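Local coordinates for histidine utilization repressor (Pseudomonas syringae pv. tomato, PDB 2PKH), which probably represses the histidine utilization operon in the absence of inducer and is represented here by its C-terminal UTRA domain, without the DNA-binding part, at residues E19-S23 and E24-A28; I96-A100 and D101-L105. All coordinates share one frame; numbering follows the deposited sequence.

Contact 1. Residues E19-S23 and E24-A28. With EDO (1,2-ethanediol), chain O.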
ATOM      1  N   GLU B  19      26.052 -21.172   6.725  1.00 23.10           N
ATOM      2  CA  GLU B  19      27.216 -20.896   5.875  1.00 24.02           C
ATOM      3  C   GLU B  19      27.745 -19.516   6.268  1.00 24.57           C
ATOM      4  O   GLU B  19      27.062 -18.774   6.956  1.00 23.29           O
ATOM      5  CB  GLU B  19      26.801 -20.884   4.420  1.00 23.01           C
ATOM      6  CG  GLU B  19      25.670 -19.808   4.208  1.00 23.98           C
ATOM      7  CD  GLU B  19      25.026 -19.852   2.855  1.00 31.37           C
ATOM      8  OE1 GLU B  19      24.536 -20.939   2.516  1.00 29.18           O
ATOM      9  OE2 GLU B  19      24.901 -18.805   2.156  1.00 30.32           O
ATOM     10  N   ALA B  20      28.923 -19.138   5.769  1.00 25.50           N
ATOM     11  CA  ALA B  20      29.420 -17.746   5.922  1.00 24.61           C
ATOM     12  C   ALA B  20      28.529 -16.710   5.189  1.00 24.03           C
ATOM     13  O   ALA B  20      28.023 -16.944   4.058  1.00 24.41           O
ATOM     14  CB  ALA B  20      30.955 -17.634   5.448  1.00 25.66           C
ATOM     15  N   ALA B  21      28.365 -15.541   5.795  1.00 23.40           N
ATOM     16  CA  ALA B  21      27.596 -14.486   5.198  1.00 23.01           C
ATOM     17  C   ALA B  21      28.130 -14.219   3.817  1.00 24.94           C
ATOM     18  O   ALA B  21      27.360 -14.067   2.872  1.00 24.63           O
ATOM     19  CB  ALA B  21      27.697 -13.158   6.040  1.00 21.91           C
ATOM     20  N   GLY B  22      29.461 -14.063   3.698  1.00 26.30           N
ATOM     21  CA  GLY B  22      30.025 -13.504   2.445  1.00 27.24           C
ATOM     22  C   GLY B  22      29.695 -12.023   2.234  1.00 28.83           C
ATOM     23  O   GLY B  22      29.005 -11.377   3.057  1.00 26.09           O
ATOM     24  N   SER B  23      30.207 -11.448   1.138  1.00 29.88           N
ATOM     25  CA  SER B  23      30.067  -9.994   0.924  1.00 31.05           C
ATOM     26  C   SER B  23      28.619  -9.534   0.891  1.00 31.52           C
ATOM     27  O   SER B  23      28.250  -8.497   1.468  1.00 31.81           O
ATOM     28  CB  SER B  23      30.799  -9.551  -0.362  1.00 32.53           C
ATOM     29  OG  SER B  23      32.092 -10.180  -0.463  1.00 35.90           O
ATOM     30  N   GLU B  24      27.788 -10.318   0.210  1.00 32.17           N
ATOM     31  CA  GLU B  24      26.411  -9.969  -0.071  1.00 32.50           C
ATOM     32  C   GLU B  24      25.592  -9.884   1.201  1.00 30.17           C
ATOM     33  O   GLU B  24      24.902  -8.906   1.442  1.00 29.98           O
ATOM     34  CB  GLU B  24      25.791 -11.075  -0.938  1.00 33.45           C
ATOM     35  CG  GLU B  24      25.574 -10.742  -2.348  1.00 38.26           C
ATOM     36  CD  GLU B  24      24.216 -11.293  -2.878  1.00 43.35           C
ATOM     37  OE1 GLU B  24      23.233 -11.442  -2.076  1.00 44.61           O
ATOM     38  OE2 GLU B  24      24.116 -11.528  -4.107  1.00 48.38           O
ATOM     39  N   ARG B  25      25.614 -10.966   1.973  1.00 29.78           N
ATOM     40  CA  ARG B  25      24.790 -11.065   3.162  1.00 27.29           C
ATOM     41  C   ARG B  25      25.417 -10.187   4.241  1.00 27.79           C
ATOM     42  O   ARG B  25      24.720  -9.679   5.135  1.00 30.00           O
ATOM     43  CB  ARG B  25      24.636 -12.520   3.605  1.00 27.46           C
ATOM     44  CG  ARG B  25      23.385 -13.210   3.059  1.00 19.58           C
ATOM     45  CD  ARG B  25      23.405 -13.226   1.594  1.00 17.04           C
ATOM     46  NE  ARG B  25      24.355 -14.223   1.080  1.00 26.34           N
ATOM     47  CZ  ARG B  25      24.493 -14.560  -0.208  1.00 27.63           C
ATOM     48  NH1 ARG B  25      23.756 -13.959  -1.146  1.00 26.00           N
ATOM     49  NH2 ARG B  25      25.372 -15.495  -0.565  1.00 29.48           N
ATOM     50  N   ALA B  26      26.719  -9.944   4.148  1.00 26.97           N
ATOM     51  CA  ALA B  26      27.360  -9.028   5.132  1.00 26.46           C
ATOM     52  C   ALA B  26      26.778  -7.625   5.053  1.00 25.60           C
ATOM     53  O   ALA B  26      26.513  -6.996   6.088  1.00 25.05           O
ATOM     54  CB  ALA B  26      28.867  -9.006   4.963  1.00 26.54           C
ATOM     55  N   LEU B  27      26.553  -7.133   3.834  1.00 24.28           N
ATOM     56  CA  LEU B  27      25.984  -5.831   3.584  1.00 24.14           C
ATOM     57  C   LEU B  27      24.475  -5.850   3.772  1.00 25.21           C
ATOM     58  O   LEU B  27      23.900  -4.901   4.316  1.00 26.58           O
ATOM     59  CB  LEU B  27      26.284  -5.388   2.130  1.00 25.97           C
ATOM     60  CG  LEU B  27      27.682  -5.014   1.624  1.00 26.06           C
ATOM     61  CD1 LEU B  27      27.631  -4.944   0.096  1.00 26.68           C
ATOM     62  CD2 LEU B  27      28.121  -3.702   2.216  1.00 29.68           C
ATOM     63  N   ALA B  28      23.813  -6.930   3.328  1.00 25.90           N
ATOM     64  CA  ALA B  28      22.354  -7.046   3.475  1.00 25.54           C
ATOM     65  C   ALA B  28      21.954  -7.040   4.988  1.00 25.43           C
ATOM     66  O   ALA B  28      21.042  -6.304   5.366  1.00 25.43           O
ATOM     67  CB  ALA B  28      21.803  -8.336   2.728  1.00 24.54           C
TER
HETATM   68  C1  EDO O1016      25.845 -20.713  -0.605  1.00 37.23           C
HETATM   69  O1  EDO O1016      24.972 -19.554  -0.580  1.00 26.66           O
HETATM   70  C2  EDO O1016      25.064 -22.021  -0.854  1.00 36.70           C
HETATM   71  O2  EDO O1016      24.516 -22.114  -2.197  1.00 43.60           O
HETATM   72  O   HOH W   1      25.598 -16.393   2.474  1.00 24.41           O
HETATM   73  O   HOH W   2      27.673 -13.555   0.486  1.00 45.23           O
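Arg25 lies against Ala21 where strand 9-20, outermost in this chain's UTRA domain sheet, turns into helix 22-29. Its CB sits 3.2 Å from Ala21 O and also meets the methyl group of Ala21. CG runs past the same carbonyl. The chain then bends twice, at chi2 (60°) and chi3 (75°), and carries the guanidinium alongside Glu24. NE donates to a water 2.9 Å away, which also lies within hydrogen-bonding distance of Ala21 O and Glu19 OE2. The water thus links the strand residue Glu19 and the carbonyl of the turn residue Ala21 to the arginine. At the tip, NH1 forms a salt bridge with Glu24 OE1, and Glu24 CB lies over one face of the guanidinium near its rim. Phe57 adds a cation-pi contact. Arg25 NH2 is 4.3 Å from Glu19 OE2, which lies well out of the guanidinium plane, so only the opposite charges matter there. The other carboxylate oxygen, Glu19 OE1, is held by His39 and Lys17. Gly22 has a positive phi, which favours glycine. Its carbonyl accepts Ala26 N, and Ser23 O accepts Leu27 N. A 1,2-ethanediol, probably from the crystallisation liquor, donates from O1 to Glu19 OE2 at 2.8 Å.

Contact 2. Residues I96-A100 and D101-L105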
ATOM      1  N   ILE B  96      13.643  -9.668 -15.091  1.00 20.75           N
ATOM      2  CA  ILE B  96      14.852 -10.318 -15.570  1.00 20.99           C
ATOM      3  C   ILE B  96      14.526 -11.622 -16.271  1.00 19.64           C
ATOM      4  O   ILE B  96      13.393 -12.139 -16.186  1.00 19.61           O
ATOM      5  CB  ILE B  96      15.783 -10.640 -14.342  1.00 21.17           C
ATOM      6  CG1 ILE B  96      15.131 -11.727 -13.484  1.00 22.09           C
ATOM      7  CG2 ILE B  96      16.199  -9.277 -13.566  1.00 20.98           C
ATOM      8  CD1 ILE B  96      16.098 -12.482 -12.520  1.00 22.35           C
ATOM      9  N   LEU B  97      15.547 -12.182 -16.913  1.00 18.33           N
ATOM     10  CA  LEU B  97      15.533 -13.624 -17.328  1.00 20.46           C
ATOM     11  C   LEU B  97      16.202 -14.517 -16.246  1.00 21.31           C
ATOM     12  O   LEU B  97      17.204 -14.125 -15.655  1.00 20.81           O
ATOM     13  CB  LEU B  97      16.245 -13.793 -18.679  1.00 19.85           C
ATOM     14  CG  LEU B  97      15.599 -13.194 -19.914  1.00 23.87           C
ATOM     15  CD1 LEU B  97      16.354 -13.503 -21.231  1.00 23.37           C
ATOM     16  CD2 LEU B  97      14.122 -13.670 -19.996  1.00 20.88           C
ATOM     17  N   ALA B  98      15.624 -15.691 -15.925  1.00 21.21           N
ATOM     18  CA  ALA B  98      16.270 -16.508 -14.912  1.00 21.55           C
ATOM     19  C   ALA B  98      17.512 -17.230 -15.470  1.00 22.37           C
ATOM     20  O   ALA B  98      17.687 -17.365 -16.700  1.00 23.94           O
ATOM     21  CB  ALA B  98      15.246 -17.528 -14.355  1.00 23.44           C
ATOM     22  N   GLU B  99      18.353 -17.730 -14.574  1.00 22.79           N
ATOM     23  CA  GLU B  99      19.499 -18.564 -14.973  1.00 25.13           C
ATOM     24  C   GLU B  99      18.987 -19.920 -15.367  1.00 25.29           C
ATOM     25  O   GLU B  99      17.904 -20.348 -14.910  1.00 22.69           O
ATOM     26  CB  GLU B  99      20.458 -18.706 -13.774  1.00 25.13           C
ATOM     27  CG  GLU B  99      21.099 -17.396 -13.350  1.00 28.95           C
ATOM     28  CD  GLU B  99      21.860 -16.764 -14.489  1.00 37.45           C
ATOM     29  OE1 GLU B  99      22.660 -17.475 -15.132  1.00 37.48           O
ATOM     30  OE2 GLU B  99      21.604 -15.583 -14.794  1.00 41.48           O
ATOM     31  N   ALA B 100      19.772 -20.645 -16.160  1.00 25.11           N
ATOM     32  CA  ALA B 100      19.352 -21.970 -16.616  1.00 25.38           C
ATOM     33  C   ALA B 100      18.888 -22.913 -15.458  1.00 26.04           C
ATOM     34  O   ALA B 100      17.877 -23.588 -15.568  1.00 24.54           O
ATOM     35  CB  ALA B 100      20.454 -22.621 -17.463  1.00 25.87           C
ATOM     36  N   ASP B 101      19.584 -22.925 -14.338  1.00 26.58           N
ATOM     37  CA  ASP B 101      19.170 -23.842 -13.262  1.00 28.05           C
ATOM     38  C   ASP B 101      17.869 -23.399 -12.624  1.00 26.94           C
ATOM     39  O   ASP B 101      17.066 -24.235 -12.203  1.00 26.93           O
ATOM     40  CB  ASP B 101      20.255 -24.046 -12.212  1.00 29.23           C
ATOM     41  CG  ASP B 101      21.457 -24.793 -12.754  1.00 34.65           C
ATOM     42  OD1 ASP B 101      21.327 -25.613 -13.696  1.00 40.64           O
ATOM     43  OD2 ASP B 101      22.572 -24.555 -12.222  1.00 46.69           O
ATOM     44  N   GLU B 102      17.656 -22.092 -12.556  1.00 26.25           N
ATOM     45  CA  GLU B 102      16.400 -21.538 -12.045  1.00 25.08           C
ATOM     46  C   GLU B 102      15.238 -21.848 -13.012  1.00 25.69           C
ATOM     47  O   GLU B 102      14.110 -22.108 -12.570  1.00 24.01           O
ATOM     48  CB  GLU B 102      16.516 -20.010 -11.854  1.00 25.92           C
ATOM     49  CG  GLU B 102      17.313 -19.585 -10.635  1.00 24.54           C
ATOM     50  CD  GLU B 102      17.680 -18.140 -10.653  1.00 30.11           C
ATOM     51  OE1 GLU B 102      17.649 -17.492 -11.700  1.00 25.34           O
ATOM     52  OE2 GLU B 102      17.963 -17.615  -9.583  1.00 34.06           O
ATOM     53  N   CYS B 103      15.478 -21.801 -14.335  1.00 25.54           N
ATOM     54  CA  CYS B 103      14.419 -22.215 -15.297  1.00 24.18           C
ATOM     55  C   CYS B 103      14.017 -23.665 -15.086  1.00 25.73           C
ATOM     56  O   CYS B 103      12.852 -24.008 -15.175  1.00 25.17           O
ATOM     57  CB  CYS B 103      14.840 -21.998 -16.763  1.00 26.32           C
ATOM     58  SG  CYS B 103      15.068 -20.300 -17.160  1.00 25.35           S
ATOM     59  N   LYS B 104      14.975 -24.545 -14.814  1.00 25.73           N
ATOM     60  CA  LYS B 104      14.632 -25.941 -14.582  1.00 26.64           C
ATOM     61  C   LYS B 104      13.775 -26.077 -13.307  1.00 26.00           C
ATOM     62  O   LYS B 104      12.744 -26.749 -13.310  1.00 25.75           O
ATOM     63  CB  LYS B 104      15.940 -26.783 -14.471  1.00 26.78           C
ATOM     64  CG  LYS B 104      16.700 -26.824 -15.830  1.00 32.37           C
ATOM     65  CD  LYS B 104      17.961 -27.677 -15.782  1.00 32.13           C
ATOM     66  CE  LYS B 104      19.046 -27.185 -16.751  1.00 43.04           C
ATOM     67  NZ  LYS B 104      20.252 -26.586 -15.977  1.00 47.98           N
ATOM     68  N   LEU B 105      14.185 -25.423 -12.229  1.00 24.51           N
ATOM     69  CA  LEU B 105      13.423 -25.452 -10.969  1.00 24.24           C
ATOM     70  C   LEU B 105      11.998 -24.902 -11.099  1.00 24.34           C
ATOM     71  O   LEU B 105      11.062 -25.477 -10.511  1.00 24.21           O
ATOM     72  CB  LEU B 105      14.140 -24.665  -9.876  1.00 24.01           C
ATOM     73  CG  LEU B 105      15.384 -25.175  -9.134  1.00 28.13           C
ATOM     74  CD1 LEU B 105      15.494 -24.363  -7.872  1.00 27.68           C
ATOM     75  CD2 LEU B 105      15.244 -26.689  -8.837  1.00 31.65           C
TER
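Glu102 reaches back from the first turn of helix 100-106 to the backbone of Glu99, the N-cap residue. Its CG stands beside its own backbone N (chi1 -76°), and the chain is extended beyond it. Glu102 OE1 thereby comes 3.0 Å from Glu99 N. The N-H points at it almost straight, at 167°, and meets the oxygen on its anti side, 23° out of the carboxylate plane. OE2 makes a salt bridge with Arg132 of strand 126-136. The carboxylate is thus fixed at both oxygens, and its negative charge is probably stabilised by the arginine. Ala98 CB packs against Glu102 CB and OE1. The same Ala98 CB meets Cys103 SG at 3.9 Å. The end of the Glu99 side chain leads away from the helix, its carboxylate turned steeply against that of Glu102.

Lys104 runs past Ala100 O, with Lys104 CG 3.5 Å from that oxygen. A bend at chi4 turns Lys104 NZ to Asp101 OD1, with which it forms a salt bridge of 2.7 Å. In the backbone, Glu99 O accepts Cys103 N and Ala100 O accepts Lys104 N. The bond from the Glu102 side chain, at N3, to the N-cap amide is one half of a capping box; the Glu99 side chain does not supply the other half. It closes the start of the helix that follows strand 88-97.

Overall arrangement
Contacts 1 and 2 come in series along the chain, and both lie within the UTRA domain. Each is a turn from a strand into a short helix: strand 9-20 into helix 22-29, and strand 88-97 into helix 100-106. These two strands are the outermost of the six-stranded antiparallel sheet within this chain. The contacts therefore mark turns leaving opposite edges of one sheet. Their centres are 23 Å apart and their nearest atoms about 10 Å, so they do not touch. Residues 19-28 meet no other protein chain of the assembly. In contact 2, Leu97 packs on Pro113 of the second subunit, which places that edge beside the subunit interface.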